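Local coordinates for 2-C-methyl-D-erythritol 2,4-cyclodiphosphate synthase (Thermus thermophilus, PDB 1IV4), which converts 4-diphosphocytidyl-2-C-methyl-D-erythritol 2-phosphate into 2-C-methyl-D-erythritol 2,4-cyclodiphosphate, releasing CMP in isoprenoid biosynthesis, at the cytidine-5'-monophosphate site. Coordinates in Å, arbitrary orientation; residue numbers count along the deposited sequence, not the author numbering. Chains: chain A/B, 2-C-methyl-D-erythritol 2,4-cyclodiphosphate synthase.

The cytidine-5'-monophosphate site. Residues chain A 100, 103-106, 109, 131-133, 135; chain B 8, 56-59. With C5P (cytidine-5'-monophosphate), chain C; MG (magnesium ion), chain D.
Cytidine-5'-monophosphate lies between two subunits, chain A supplying the base pocket and most phosphate contacts, chain B the main ribose contacts. Backbone atoms read the cytosine: its amino N4 donates to A:Leu100 O and A:Pro103 O, A:Leu105 N reaches N3 at 2.8 Å, nearly straight (172° at H), and A:Gly106 N meets O2. This pattern suits cytosine rather than uracil. A:Phe131 places its CB, not its ring, over the pyrimidine face, 3.8 Å from the centroid. Its ring is capped by A:Leu105 CB, while its CE2 sits 3.4 Å above the centre of the A:Arg109 guanidinium. B:Leu59 CB lies over the opposite face, toward the rim, restricting its tilt. B:Asp56 OD2 lies at the guanidinium edge, in plane, 3.0 Å from A:Arg109 NH2, which meets it from above the carboxylate plane (planes 79° apart); A:Phe131 N also donates to OD2. B:Asp56 OD1 accepts the ribose 2'-hydroxyl O2' at 2.7 Å from above that plane, and B:Leu59 N nearly along its C-O axis. B:Gly58 N can hydrogen-bond O3' at 2.9 Å. An alanine replacing B:Asp56, lacking both carboxylate oxygens, would probably loosen the ribose and leave A:Arg109 less firmly oriented. A:Thr133 N and OG1 converge on phosphate O3P. Near-octahedral magnesium joins O2P, B:Asp8 OD1 and waters; A:Lys132 NZ, also modelled as ligand, would need a neutral amine, whereas an ammonium would pair with B:Asp8 OD1 and O2P. The site holds product CMP and presumably positions the substrate's cytidyl half for cyclisation.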
ATOM      1  N   LEU A 100       3.563   3.098  13.410  1.00 12.48           N
ATOM      2  CA  LEU A 100       4.585   3.318  14.421  1.00 15.16           C
ATOM      3  C   LEU A 100       4.027   2.905  15.787  1.00 18.34           C
ATOM      4  O   LEU A 100       2.835   3.052  16.072  1.00 12.97           O
ATOM      5  CB  LEU A 100       5.070   4.760  14.419  1.00 24.95           C
ATOM      6  CG  LEU A 100       4.119   5.775  15.041  1.00 16.85           C
ATOM      7  CD1 LEU A 100       4.809   7.120  15.225  1.00 16.67           C
ATOM      8  CD2 LEU A 100       2.875   5.896  14.178  1.00 21.19           C
ATOM      9  N   PRO A 103       5.224   7.367  19.599  1.00 18.23           N
ATOM     10  CA  PRO A 103       4.184   7.638  20.588  1.00 16.56           C
ATOM     11  C   PRO A 103       2.777   7.410  20.046  1.00 19.22           C
ATOM     12  O   PRO A 103       2.592   7.241  18.840  1.00 16.56           O
ATOM     13  CB  PRO A 103       4.352   9.148  20.845  1.00 16.65           C
ATOM     14  CG  PRO A 103       4.836   9.674  19.532  1.00 23.16           C
ATOM     15  CD  PRO A 103       5.788   8.628  19.039  1.00 17.18           C
ATOM     16  N   LYS A 104       1.773   7.400  20.918  1.00 14.79           N
ATOM     17  CA  LYS A 104       0.393   7.398  20.461  1.00 16.34           C
ATOM     18  C   LYS A 104       0.101   8.691  19.688  1.00 15.59           C
ATOM     19  O   LYS A 104       0.420   9.786  20.180  1.00 14.35           O
ATOM     20  CB  LYS A 104      -0.597   7.273  21.619  1.00 25.54           C
ATOM     21  CG  LYS A 104      -0.059   6.578  22.857  1.00 40.10           C
ATOM     22  CD  LYS A 104       0.073   5.078  22.686  1.00 45.04           C
ATOM     23  CE  LYS A 104      -1.241   4.419  22.274  1.00 45.38           C
ATOM     24  NZ  LYS A 104      -2.051   4.020  23.458  1.00 36.83           N
ATOM     25  N   LEU A 105      -0.504   8.565  18.501  1.00 11.70           N
ATOM     26  CA  LEU A 105      -0.774   9.759  17.705  1.00 11.75           C
ATOM     27  C   LEU A 105      -2.203  10.233  17.901  1.00 12.29           C
ATOM     28  O   LEU A 105      -2.521  11.358  17.536  1.00 11.61           O
ATOM     29  CB  LEU A 105      -0.517   9.541  16.215  1.00 11.32           C
ATOM     30  CG  LEU A 105       0.941   9.240  15.835  1.00 14.67           C
ATOM     31  CD1 LEU A 105       1.054   9.016  14.337  1.00 16.55           C
ATOM     32  CD2 LEU A 105       1.866  10.361  16.285  1.00 18.07           C
ATOM     33  N   GLY A 106      -3.056   9.387  18.476  1.00 13.37           N
ATOM     34  CA  GLY A 106      -4.441   9.796  18.719  1.00 15.08           C
ATOM     35  C   GLY A 106      -4.591  11.145  19.388  1.00 18.22           C
ATOM     36  O   GLY A 106      -5.416  11.971  18.949  1.00 17.33           O
ATOM     37  N   ARG A 109      -4.387  13.797  16.759  1.00 12.54           N
ATOM     38  CA  ARG A 109      -5.132  13.615  15.510  1.00 14.06           C
ATOM     39  C   ARG A 109      -5.682  14.898  14.917  1.00 10.75           C
ATOM     40  O   ARG A 109      -5.536  15.112  13.713  1.00 13.07           O
ATOM     41  CB  ARG A 109      -6.275  12.617  15.773  1.00 15.77           C
ATOM     42  CG  ARG A 109      -6.923  12.077  14.507  1.00 12.88           C
ATOM     43  CD  ARG A 109      -8.085  11.155  14.863  1.00 13.38           C
ATOM     44  NE  ARG A 109      -7.677   9.939  15.548  1.00 16.16           N
ATOM     45  CZ  ARG A 109      -7.270   8.790  15.010  1.00 11.50           C
ATOM     46  NH1 ARG A 109      -7.209   8.694  13.682  1.00 12.75           N
ATOM     47  NH2 ARG A 109      -6.930   7.766  15.778  1.00 11.83           N
ATOM     48  N   PHE A 131      -3.895   5.656  11.854  1.00  7.86           N
ATOM     49  CA  PHE A 131      -2.665   5.251  12.551  1.00  7.02           C
ATOM     50  C   PHE A 131      -2.715   3.784  12.946  1.00  6.36           C
ATOM     51  O   PHE A 131      -3.777   3.249  13.319  1.00 11.37           O
ATOM     52  CB  PHE A 131      -2.478   6.043  13.849  1.00  8.33           C
ATOM     53  CG  PHE A 131      -2.761   7.529  13.753  1.00 10.77           C
ATOM     54  CD1 PHE A 131      -2.160   8.318  12.791  1.00 10.98           C
ATOM     55  CD2 PHE A 131      -3.647   8.135  14.635  1.00 12.24           C
ATOM     56  CE1 PHE A 131      -2.419   9.673  12.715  1.00 11.88           C
ATOM     57  CE2 PHE A 131      -3.897   9.481  14.572  1.00  9.90           C
ATOM     58  CZ  PHE A 131      -3.285  10.280  13.619  1.00 11.17           C
ATOM     59  N   LYS A 132      -1.557   3.124  12.931  1.00  9.79           N
ATOM     60  CA  LYS A 132      -1.518   1.755  13.440  1.00 12.78           C
ATOM     61  C   LYS A 132      -0.154   1.508  14.086  1.00 12.19           C
ATOM     62  O   LYS A 132       0.784   2.217  13.721  1.00 12.86           O
ATOM     63  CB  LYS A 132      -1.697   0.712  12.352  1.00 18.48           C
ATOM     64  CG  LYS A 132      -2.677   0.966  11.240  1.00 28.67           C
ATOM     65  CD  LYS A 132      -4.011   0.292  11.504  1.00 37.42           C
ATOM     66  CE  LYS A 132      -3.880  -1.025  12.246  1.00 29.31           C
ATOM     67  NZ  LYS A 132      -5.137  -1.392  12.974  1.00 18.62           N
ATOM     68  N   THR A 133      -0.046   0.527  14.975  1.00 12.25           N
ATOM     69  CA  THR A 133       1.259   0.051  15.415  1.00 13.08           C
ATOM     70  C   THR A 133       1.760  -0.991  14.422  1.00 12.52           C
ATOM     71  O   THR A 133       1.005  -1.422  13.557  1.00 14.35           O
ATOM     72  CB  THR A 133       1.226  -0.598  16.819  1.00 14.36           C
ATOM     73  OG1 THR A 133       0.554  -1.871  16.745  1.00 14.59           O
ATOM     74  CG2 THR A 133       0.447   0.271  17.788  1.00 17.93           C
ATOM     75  N   GLU A 135       2.733  -3.841  15.544  1.00 13.14           N
ATOM     76  CA  GLU A 135       2.459  -5.133  16.199  1.00 19.97           C
ATOM     77  C   GLU A 135       3.771  -5.881  16.382  1.00 19.17           C
ATOM     78  O   GLU A 135       3.920  -7.096  16.249  1.00 17.86           O
ATOM     79  CB  GLU A 135       1.448  -5.994  15.439  1.00 20.11           C
ATOM     80  CG  GLU A 135       0.037  -5.441  15.436  1.00 28.67           C
ATOM     81  CD  GLU A 135      -0.679  -5.377  16.761  1.00 31.32           C
ATOM     82  OE1 GLU A 135      -1.709  -4.665  16.858  1.00 28.48           O
ATOM     83  OE2 GLU A 135      -0.233  -6.019  17.740  1.00 25.84           O
TER
ATOM     84  N   ASP B   8      -3.789  -3.213   8.132  1.00  8.07           N
ATOM     85  CA  ASP B   8      -3.806  -3.759   9.492  1.00 10.22           C
ATOM     86  C   ASP B   8      -2.807  -4.881   9.570  1.00 13.10           C
ATOM     87  O   ASP B   8      -2.399  -5.414   8.531  1.00 12.97           O
ATOM     88  CB  ASP B   8      -5.210  -4.249   9.860  1.00  9.04           C
ATOM     89  CG  ASP B   8      -5.297  -4.670  11.318  1.00 11.43           C
ATOM     90  OD1 ASP B   8      -4.616  -4.030  12.141  1.00 15.47           O
ATOM     91  OD2 ASP B   8      -6.005  -5.647  11.635  1.00 15.80           O
ATOM     92  N   ASP B  56     -10.099   6.291  12.481  1.00 11.25           N
ATOM     93  CA  ASP B  56      -9.650   4.919  12.261  1.00 11.27           C
ATOM     94  C   ASP B  56     -10.356   4.002  13.254  1.00 12.27           C
ATOM     95  O   ASP B  56     -11.128   4.487  14.100  1.00 11.10           O
ATOM     96  CB  ASP B  56      -8.128   4.812  12.319  1.00 12.51           C
ATOM     97  CG  ASP B  56      -7.473   5.217  13.614  1.00 14.74           C
ATOM     98  OD1 ASP B  56      -8.022   4.894  14.700  1.00 11.98           O
ATOM     99  OD2 ASP B  56      -6.382   5.849  13.593  1.00 12.75           O
ATOM    100  N   ILE B  57     -10.147   2.703  13.131  1.00 10.92           N
ATOM    101  CA  ILE B  57     -10.880   1.748  13.980  1.00  9.12           C
ATOM    102  C   ILE B  57     -10.596   1.926  15.466  1.00 16.23           C
ATOM    103  O   ILE B  57     -11.456   1.607  16.305  1.00 12.95           O
ATOM    104  CB  ILE B  57     -10.578   0.300  13.564  1.00 14.78           C
ATOM    105  CG1 ILE B  57      -9.119  -0.120  13.678  1.00 14.98           C
ATOM    106  CG2 ILE B  57     -11.116   0.046  12.153  1.00 23.01           C
ATOM    107  CD1 ILE B  57      -8.894  -1.573  13.322  1.00 21.19           C
ATOM    108  N   GLY B  58      -9.408   2.427  15.799  1.00 10.81           N
ATOM    109  CA  GLY B  58      -9.027   2.627  17.184  1.00 14.21           C
ATOM    110  C   GLY B  58      -9.825   3.763  17.787  1.00 16.20           C
ATOM    111  O   GLY B  58     -10.182   3.735  18.948  1.00 14.70           O
ATOM    112  N   LEU B  59     -10.073   4.771  16.953  1.00 12.69           N
ATOM    113  CA  LEU B  59     -10.848   5.900  17.414  1.00 10.92           C
ATOM    114  C   LEU B  59     -12.329   5.541  17.533  1.00 13.45           C
ATOM    115  O   LEU B  59     -12.903   5.915  18.575  1.00 17.62           O
ATOM    116  CB  LEU B  59     -10.645   7.096  16.480  1.00  9.97           C
ATOM    117  CG  LEU B  59     -11.616   8.246  16.737  1.00 13.93           C
ATOM    118  CD1 LEU B  59     -11.254   8.941  18.040  1.00 20.53           C
ATOM    119  CD2 LEU B  59     -11.606   9.187  15.528  1.00 16.99           C
TER
HETATM  120  O3P C5P C1602      -1.906  -1.295  15.665  1.00 17.15           O
HETATM  121  P   C5P C1602      -3.171  -1.338  16.601  1.00 19.41           P
HETATM  122  O1P C5P C1602      -2.877  -1.862  17.913  1.00 24.03           O
HETATM  123  O2P C5P C1602      -4.465  -1.955  15.906  1.00 17.07           O
HETATM  124  O5' C5P C1602      -3.707   0.169  16.758  1.00 20.09           O
HETATM  125  C5' C5P C1602      -4.819   0.476  17.552  1.00 20.53           C
HETATM  126  C4' C5P C1602      -5.060   1.913  17.468  1.00 14.21           C
HETATM  127  O4' C5P C1602      -4.184   2.879  18.083  1.00 15.35           O
HETATM  128  C3' C5P C1602      -5.431   2.521  16.094  1.00 14.75           C
HETATM  129  O3' C5P C1602      -6.560   2.101  15.289  1.00 14.93           O
HETATM  130  C2' C5P C1602      -5.073   3.985  16.210  1.00 12.59           C
HETATM  131  O2' C5P C1602      -6.271   4.475  16.757  1.00 14.06           O
HETATM  132  C1' C5P C1602      -4.420   4.155  17.525  1.00  8.71           C
HETATM  133  N1  C5P C1602      -2.903   4.414  17.342  1.00 11.57           N
HETATM  134  C2  C5P C1602      -2.353   5.677  17.774  1.00 11.21           C
HETATM  135  N3  C5P C1602      -1.038   5.994  17.661  1.00 10.40           N
HETATM  136  C4  C5P C1602      -0.108   5.061  17.116  1.00 11.05           C
HETATM  137  C5  C5P C1602      -0.567   3.779  16.656  1.00  9.35           C
HETATM  138  C6  C5P C1602      -1.919   3.508  16.804  1.00  9.82           C
HETATM  139  O2  C5P C1602      -3.124   6.522  18.257  1.00 16.71           O
HETATM  140  N4  C5P C1602       1.199   5.363  17.029  1.00 11.77           N
HETATM  141 MG    MG D1572      -4.526  -3.031  14.075  1.00 22.01          MG
HETATM  142  O   HOH W   1      -3.770  -4.808  14.763  1.00 24.60           O
HETATM  143  O   HOH W   2      -2.354  -2.896  13.650  1.00 23.00           O
HETATM  144  O   HOH W   3      -6.113  -3.799  14.433  1.00 20.00           O
HETATM  145  O   HOH W   4      -6.985   7.105  18.539  1.00 27.10           O